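Poly-beta-1,6-N-acetyl-D-glucosamine N-deacetylase (Aggregatibacter actinomycetemcomitans, PDB 4U10) probably removes acetyl groups from the N-acetylglucosamine units of poly-beta-1,6-N-acetyl-D-glucosamine, the chain here being the polysaccharide deacetylase domain, with zinc bound. Local coordinates at residues Met80-Tyr85 with Gln129-Met133; Leu34-Asn39 with Ile87-Tyr93. The contacts are given in a common frame with arbitrary orientation. Residues are numbered along the deposited sequence.

Both contacts hold helix 79-91, which packs against helix 127-135 through its first half (contact 1) and against helix 31-42 through its last turn and the residues after it (contact 2). Each is partly buried, with an apolar inside and a polar rim. Contact 1 lies nearer the chain's centre (about 14 Å between centres, against 18 Å) and reaches the sheet at Phe97. It is built round the selenomethionine Met133 and two tyrosine rings, rimmed by a glutamate and a water. Contact 2 is an aromatic cluster round Phe38, with tyrosine hydroxyls hydrogen-bonded to a backbone carbonyl and an asparagine, near a zinc bound by Lys42 and Asp43. Met80 CE lies 3.5 Å from Leu88 CD1 where they meet.

Contact 1 of 2, residues Met80-Tyr85 with Gln129-Met133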
loop_
_atom_site.group_PDB
_atom_site.type_symbol
_atom_site.label_atom_id
_atom_site.label_comp_id
_atom_site.label_asym_id
_atom_site.label_seq_id
_atom_site.Cartn_x
_atom_site.Cartn_y
_atom_site.Cartn_z
HETATM N N MSE A 80 2.072 10.910 -4.640
HETATM C CA MSE A 80 3.181 9.967 -4.844
HETATM C C MSE A 80 4.137 10.501 -5.859
HETATM O O MSE A 80 5.372 10.526 -5.669
HETATM C CB MSE A 80 2.682 8.557 -5.161
HETATM C CG MSE A 80 3.853 7.594 -5.362
HETATM SE SE MSE A 80 4.645 7.148 -3.634
HETATM C CE MSE A 80 6.399 6.608 -4.323
ATOM N N TYR A 81 3.610 10.927 -6.988
ATOM C CA TYR A 81 4.487 11.449 -8.014
ATOM C C TYR A 81 4.936 12.874 -7.773
ATOM O O TYR A 81 6.093 13.201 -8.083
ATOM C CB TYR A 81 3.778 11.383 -9.349
ATOM C CG TYR A 81 4.603 11.800 -10.560
ATOM C CD1 TYR A 81 5.473 10.904 -11.177
ATOM C CD2 TYR A 81 4.436 13.047 -11.139
ATOM C CE1 TYR A 81 6.206 11.275 -12.295
ATOM C CE2 TYR A 81 5.161 13.414 -12.272
ATOM C CZ TYR A 81 6.046 12.536 -12.833
ATOM O OH TYR A 81 6.742 12.877 -13.972
ATOM N N ASN A 82 4.021 13.725 -7.279
ATOM C CA ASN A 82 4.241 15.170 -7.163
ATOM C C ASN A 82 5.012 15.656 -5.931
ATOM O O ASN A 82 5.577 16.744 -5.965
ATOM C CB ASN A 82 2.914 15.953 -7.145
ATOM C CG ASN A 82 2.154 15.824 -8.429
ATOM O OD1 ASN A 82 2.749 15.654 -9.497
ATOM N ND2 ASN A 82 0.814 15.818 -8.341
ATOM N N VAL A 83 4.968 14.902 -4.842
ATOM C CA VAL A 83 5.499 15.343 -3.589
ATOM C C VAL A 83 6.496 14.304 -3.123
ATOM O O VAL A 83 7.644 14.633 -2.904
ATOM C CB VAL A 83 4.395 15.531 -2.539
ATOM C CG1 VAL A 83 4.990 15.839 -1.154
ATOM C CG2 VAL A 83 3.409 16.618 -2.973
ATOM N N ILE A 84 6.106 13.041 -3.090
ATOM C CA ILE A 84 6.943 12.021 -2.476
ATOM C C ILE A 84 8.160 11.671 -3.332
ATOM O O ILE A 84 9.281 11.603 -2.840
ATOM C CB ILE A 84 6.098 10.783 -2.166
ATOM C CG1 ILE A 84 5.080 11.131 -1.083
ATOM C CG2 ILE A 84 6.973 9.645 -1.668
ATOM C CD1 ILE A 84 3.824 10.320 -1.154
ATOM N N TYR A 85 7.936 11.419 -4.605
ATOM C CA TYR A 85 8.932 10.836 -5.466
ATOM C C TYR A 85 10.182 11.705 -5.566
ATOM O O TYR A 85 11.272 11.207 -5.357
ATOM C CB TYR A 85 8.258 10.479 -6.817
ATOM C CG TYR A 85 9.162 9.985 -7.902
ATOM C CD1 TYR A 85 9.956 8.890 -7.705
ATOM C CD2 TYR A 85 9.189 10.615 -9.171
ATOM C CE1 TYR A 85 10.804 8.436 -8.725
ATOM C CE2 TYR A 85 10.016 10.165 -10.189
ATOM C CZ TYR A 85 10.805 9.085 -9.963
ATOM O OH TYR A 85 11.621 8.643 -10.944
ATOM N N GLN A 129 3.105 8.150 -15.152
ATOM C CA GLN A 129 3.817 8.486 -13.909
ATOM C C GLN A 129 4.334 7.287 -13.152
ATOM O O GLN A 129 5.426 7.317 -12.583
ATOM C CB GLN A 129 2.876 9.316 -13.076
ATOM C CG GLN A 129 2.700 10.699 -13.574
ATOM C CD GLN A 129 1.545 11.444 -12.917
ATOM O OE1 GLN A 129 0.673 10.862 -12.328
ATOM N NE2 GLN A 129 1.582 12.752 -12.985
ATOM N N VAL A 130 3.568 6.192 -13.159
ATOM C CA VAL A 130 3.955 4.970 -12.477
ATOM C C VAL A 130 5.129 4.309 -13.181
ATOM O O VAL A 130 6.087 3.820 -12.487
ATOM C CB VAL A 130 2.805 3.965 -12.437
ATOM C CG1 VAL A 130 3.235 2.654 -11.776
ATOM C CG2 VAL A 130 1.582 4.563 -11.758
ATOM N N ARG A 131 5.046 4.239 -14.531
ATOM C CA ARG A 131 6.200 3.747 -15.338
ATOM C C ARG A 131 7.511 4.499 -15.079
ATOM O O ARG A 131 8.535 3.873 -14.892
ATOM C CB ARG A 131 5.881 3.746 -16.853
ATOM C CG ARG A 131 5.177 2.478 -17.342
ATOM C CD ARG A 131 5.065 2.509 -18.875
ATOM N NE ARG A 131 4.191 3.602 -19.303
ATOM C CZ ARG A 131 2.881 3.512 -19.371
ATOM N NH1 ARG A 131 2.277 2.353 -19.040
ATOM N NH2 ARG A 131 2.133 4.560 -19.745
ATOM N N GLU A 132 7.470 5.821 -15.055
ATOM C CA GLU A 132 8.663 6.621 -14.753
ATOM C C GLU A 132 9.262 6.278 -13.369
ATOM O O GLU A 132 10.488 6.108 -13.210
ATOM C CB GLU A 132 8.333 8.117 -14.848
ATOM C CG GLU A 132 9.535 9.017 -14.698
ATOM C CD GLU A 132 9.185 10.496 -14.590
ATOM O OE1 GLU A 132 8.157 10.960 -15.152
ATOM O OE2 GLU A 132 9.962 11.243 -13.938
HETATM N N MSE A 133 8.402 6.166 -12.378
HETATM C CA MSE A 133 8.837 5.849 -11.013
HETATM C C MSE A 133 9.435 4.493 -10.930
HETATM O O MSE A 133 10.418 4.309 -10.257
HETATM C CB MSE A 133 7.663 5.942 -9.990
HETATM C CG MSE A 133 7.409 7.410 -9.732
HETATM SE SE MSE A 133 6.059 7.858 -8.404
HETATM C CE MSE A 133 4.475 7.117 -9.273
HETATM O O HOH W 1 11.988 10.487 -12.639
#
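Helices 79-91 and 127-135 run side by side. Their short segments approach to 10.9 Å between axes, at 33° between directions. Met133 is the main bump. Its side chain pushes into the hollow between Tyr81 and Tyr85, one helical turn apart, with Met80 at the inner end. Met133 CG sits squarely over the Tyr85 ring, 3.4 Å from its centroid, a CH-pi contact. Met133 SE lies 3.8 Å from Met80 CG and meets the edge of the Tyr81 ring, so this selenomethionine makes Met-aromatic contacts with both tyrosines. Tyr81 is the answering bump, filling the space between Gln129 and Glu132. Gln129 CG covers one face of its ring, 3.5 Å from the centroid, while the amide oxygen of Gln129 turns back to the backbone N of Thr126. At the outer rim Tyr81 OH donates a hydrogen bond to Glu132 OE1, 2.7 Å away. A water bridges the other carboxylate oxygen, Glu132 OE2, to Tyr85 OH, at 2.5 Å from each atom. Met80 and Met133 also touch Phe97 on strand 95-99. The packing joins two neighbouring helices over the parallel strands 95-99 and 139-141, as in the alpha/beta barrel fold of polysaccharide deacetylases.

Contact 2 of 2, residues Leu34-Asn39 with Ile87-Tyr93; sequences LISHFN and ILKAYNY
At the centre Phe38 (chi1 m) points toward the other helix. Its CE2 lies 3.5 Å from Ile87 CG2 and its CZ 3.9 Å from Leu88 CD2. Ile87 CD1 is 4.1 Å from both Leu34 CD2 and Ile35 CD1. Helical segments 34-39 and 87-91 are nearly parallel, crossing at -23° with axes 11.6 Å apart. CA-CA distances are 7.8 Å for Ile35-Ile87 and 7.7 Å for Phe38-Tyr91. Tyr91 and Tyr93 (both chi1 m) complete an aromatic cluster. Phe38 turns its edge to the Tyr91 face (centroids 5.5 Å), Tyr93 its edge to the Phe38 face (5.0 Å). Asn92, with positive phi, ends the helix in a Schellman motif (Tyr93 N-Leu88 O 2.8 Å, Asn92 N-Lys89 O 3.2 Å). At the polar edge Tyr93 OH donates to Phe38 O (2.8 Å), and Tyr91 OH to Asn39 OD1 (2.4 Å, very short), near the zinc bound by Lys42 and Asp43. Phe38, Leu88 and Tyr93 also touch Leu71 on strand 68-75, joining both helices to the sheet, as in the polysaccharide deacetylase alpha/beta barrel.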
loop_
_atom_site.group_PDB
_atom_site.type_symbol
_atom_site.label_atom_id
_atom_site.label_comp_id
_atom_site.label_asym_id
_atom_site.label_seq_id
_atom_site.Cartn_x
_atom_site.Cartn_y
_atom_site.Cartn_z
ATOM N N LEU A 34 7.494 13.991 6.726
ATOM C CA LEU A 34 8.050 12.869 5.960
ATOM C C LEU A 34 9.600 13.018 5.955
ATOM O O LEU A 34 10.356 12.071 6.268
ATOM C CB LEU A 34 7.528 12.876 4.508
ATOM C CG LEU A 34 8.136 11.813 3.574
ATOM C CD1 LEU A 34 7.713 10.416 4.046
ATOM C CD2 LEU A 34 7.855 11.942 2.068
ATOM N N ILE A 35 10.057 14.201 5.619
ATOM C CA ILE A 35 11.559 14.515 5.608
ATOM C C ILE A 35 12.180 14.258 6.953
ATOM O O ILE A 35 13.319 13.739 7.071
ATOM C CB ILE A 35 11.782 15.950 5.086
ATOM C CG1 ILE A 35 11.461 15.964 3.588
ATOM C CG2 ILE A 35 13.205 16.487 5.375
ATOM C CD1 ILE A 35 11.300 17.346 2.930
ATOM N N SER A 36 11.394 14.526 8.009
ATOM C CA SER A 36 11.886 14.363 9.360
ATOM C C SER A 36 12.080 12.903 9.684
ATOM O O SER A 36 13.074 12.498 10.359
ATOM C CB SER A 36 10.981 15.080 10.401
ATOM O OG SER A 36 9.920 14.284 10.824
ATOM N N HIS A 37 11.135 12.088 9.222
ATOM C CA HIS A 37 11.284 10.681 9.340
ATOM C C HIS A 37 12.520 10.196 8.516
ATOM O O HIS A 37 13.269 9.388 8.994
ATOM C CB HIS A 37 10.038 9.948 8.857
ATOM C CG HIS A 37 8.844 10.171 9.705
ATOM N ND1 HIS A 37 7.592 9.767 9.323
ATOM C CD2 HIS A 37 8.688 10.796 10.889
ATOM C CE1 HIS A 37 6.719 10.074 10.260
ATOM N NE2 HIS A 37 7.356 10.708 11.221
ATOM N N PHE A 38 12.654 10.663 7.287
ATOM C CA PHE A 38 13.748 10.231 6.362
ATOM C C PHE A 38 15.100 10.587 6.906
ATOM O O PHE A 38 16.045 9.811 6.814
ATOM C CB PHE A 38 13.588 10.891 4.998
ATOM C CG PHE A 38 12.548 10.247 4.140
ATOM C CD1 PHE A 38 11.646 9.333 4.674
ATOM C CD2 PHE A 38 12.432 10.602 2.821
ATOM C CE1 PHE A 38 10.659 8.751 3.870
ATOM C CE2 PHE A 38 11.455 10.032 2.033
ATOM C CZ PHE A 38 10.585 9.088 2.549
ATOM N N ASN A 39 15.172 11.781 7.482
ATOM C CA ASN A 39 16.347 12.191 8.287
ATOM C C ASN A 39 16.604 11.403 9.567
ATOM O O ASN A 39 17.739 11.102 9.868
ATOM C CB ASN A 39 16.199 13.653 8.668
ATOM C CG ASN A 39 16.400 14.555 7.505
ATOM O OD1 ASN A 39 17.006 14.165 6.499
ATOM N ND2 ASN A 39 15.890 15.790 7.614
ATOM N N ILE A 87 11.429 13.574 -3.344
ATOM C CA ILE A 87 12.066 13.376 -2.067
ATOM C C ILE A 87 12.757 12.032 -2.031
ATOM O O ILE A 87 13.899 11.952 -1.603
ATOM C CB ILE A 87 11.073 13.522 -0.903
ATOM C CG1 ILE A 87 10.564 14.972 -0.823
ATOM C CG2 ILE A 87 11.748 13.189 0.447
ATOM C CD1 ILE A 87 9.337 15.143 0.070
ATOM N N LEU A 88 12.112 10.984 -2.549
ATOM C CA LEU A 88 12.781 9.653 -2.562
ATOM C C LEU A 88 14.063 9.716 -3.365
ATOM O O LEU A 88 15.093 9.147 -2.939
ATOM C CB LEU A 88 11.878 8.561 -3.116
ATOM C CG LEU A 88 10.578 8.210 -2.390
ATOM C CD1 LEU A 88 9.693 7.275 -3.202
ATOM C CD2 LEU A 88 10.941 7.664 -1.014
ATOM N N LYS A 89 13.998 10.384 -4.515
ATOM C CA LYS A 89 15.132 10.574 -5.387
ATOM C C LYS A 89 16.268 11.362 -4.702
ATOM O O LYS A 89 17.395 10.958 -4.797
ATOM C CB LYS A 89 14.752 11.276 -6.682
ATOM C CG LYS A 89 13.900 10.434 -7.578
ATOM C CD LYS A 89 13.828 10.992 -8.973
ATOM C CE LYS A 89 13.079 12.311 -8.988
ATOM N NZ LYS A 89 12.616 12.686 -10.367
ATOM N N ALA A 90 15.949 12.470 -4.049
ATOM C CA ALA A 90 16.904 13.250 -3.241
ATOM C C ALA A 90 17.607 12.447 -2.128
ATOM O O ALA A 90 18.800 12.596 -1.899
ATOM C CB ALA A 90 16.164 14.408 -2.577
ATOM N N TYR A 91 16.867 11.601 -1.438
ATOM C CA TYR A 91 17.455 10.742 -0.424
ATOM C C TYR A 91 18.045 9.436 -0.943
ATOM O O TYR A 91 18.628 8.677 -0.176
ATOM C CB TYR A 91 16.382 10.431 0.612
ATOM C CG TYR A 91 16.212 11.577 1.575
ATOM C CD1 TYR A 91 15.470 12.689 1.253
ATOM C CD2 TYR A 91 16.802 11.507 2.844
ATOM C CE1 TYR A 91 15.316 13.735 2.186
ATOM C CE2 TYR A 91 16.688 12.538 3.763
ATOM C CZ TYR A 91 15.975 13.670 3.429
ATOM O OH TYR A 91 15.871 14.654 4.400
ATOM N N ASN A 92 17.854 9.177 -2.220
ATOM C CA ASN A 92 18.039 7.855 -2.796
ATOM C C ASN A 92 17.430 6.688 -1.944
ATOM O O ASN A 92 18.048 5.651 -1.659
ATOM C CB ASN A 92 19.509 7.647 -3.167
ATOM C CG ASN A 92 19.686 6.515 -4.144
ATOM O OD1 ASN A 92 18.940 6.380 -5.123
ATOM N ND2 ASN A 92 20.652 5.676 -3.866
ATOM N N TYR A 93 16.173 6.909 -1.568
ATOM C CA TYR A 93 15.339 5.933 -0.868
ATOM C C TYR A 93 14.393 5.224 -1.779
ATOM O O TYR A 93 13.564 5.849 -2.450
ATOM C CB TYR A 93 14.516 6.627 0.218
ATOM C CG TYR A 93 15.249 6.954 1.485
ATOM C CD1 TYR A 93 16.592 6.587 1.707
ATOM C CD2 TYR A 93 14.586 7.595 2.507
ATOM C CE1 TYR A 93 17.224 6.900 2.916
ATOM C CE2 TYR A 93 15.217 7.880 3.706
ATOM C CZ TYR A 93 16.541 7.547 3.905
ATOM O OH TYR A 93 17.111 7.839 5.136
#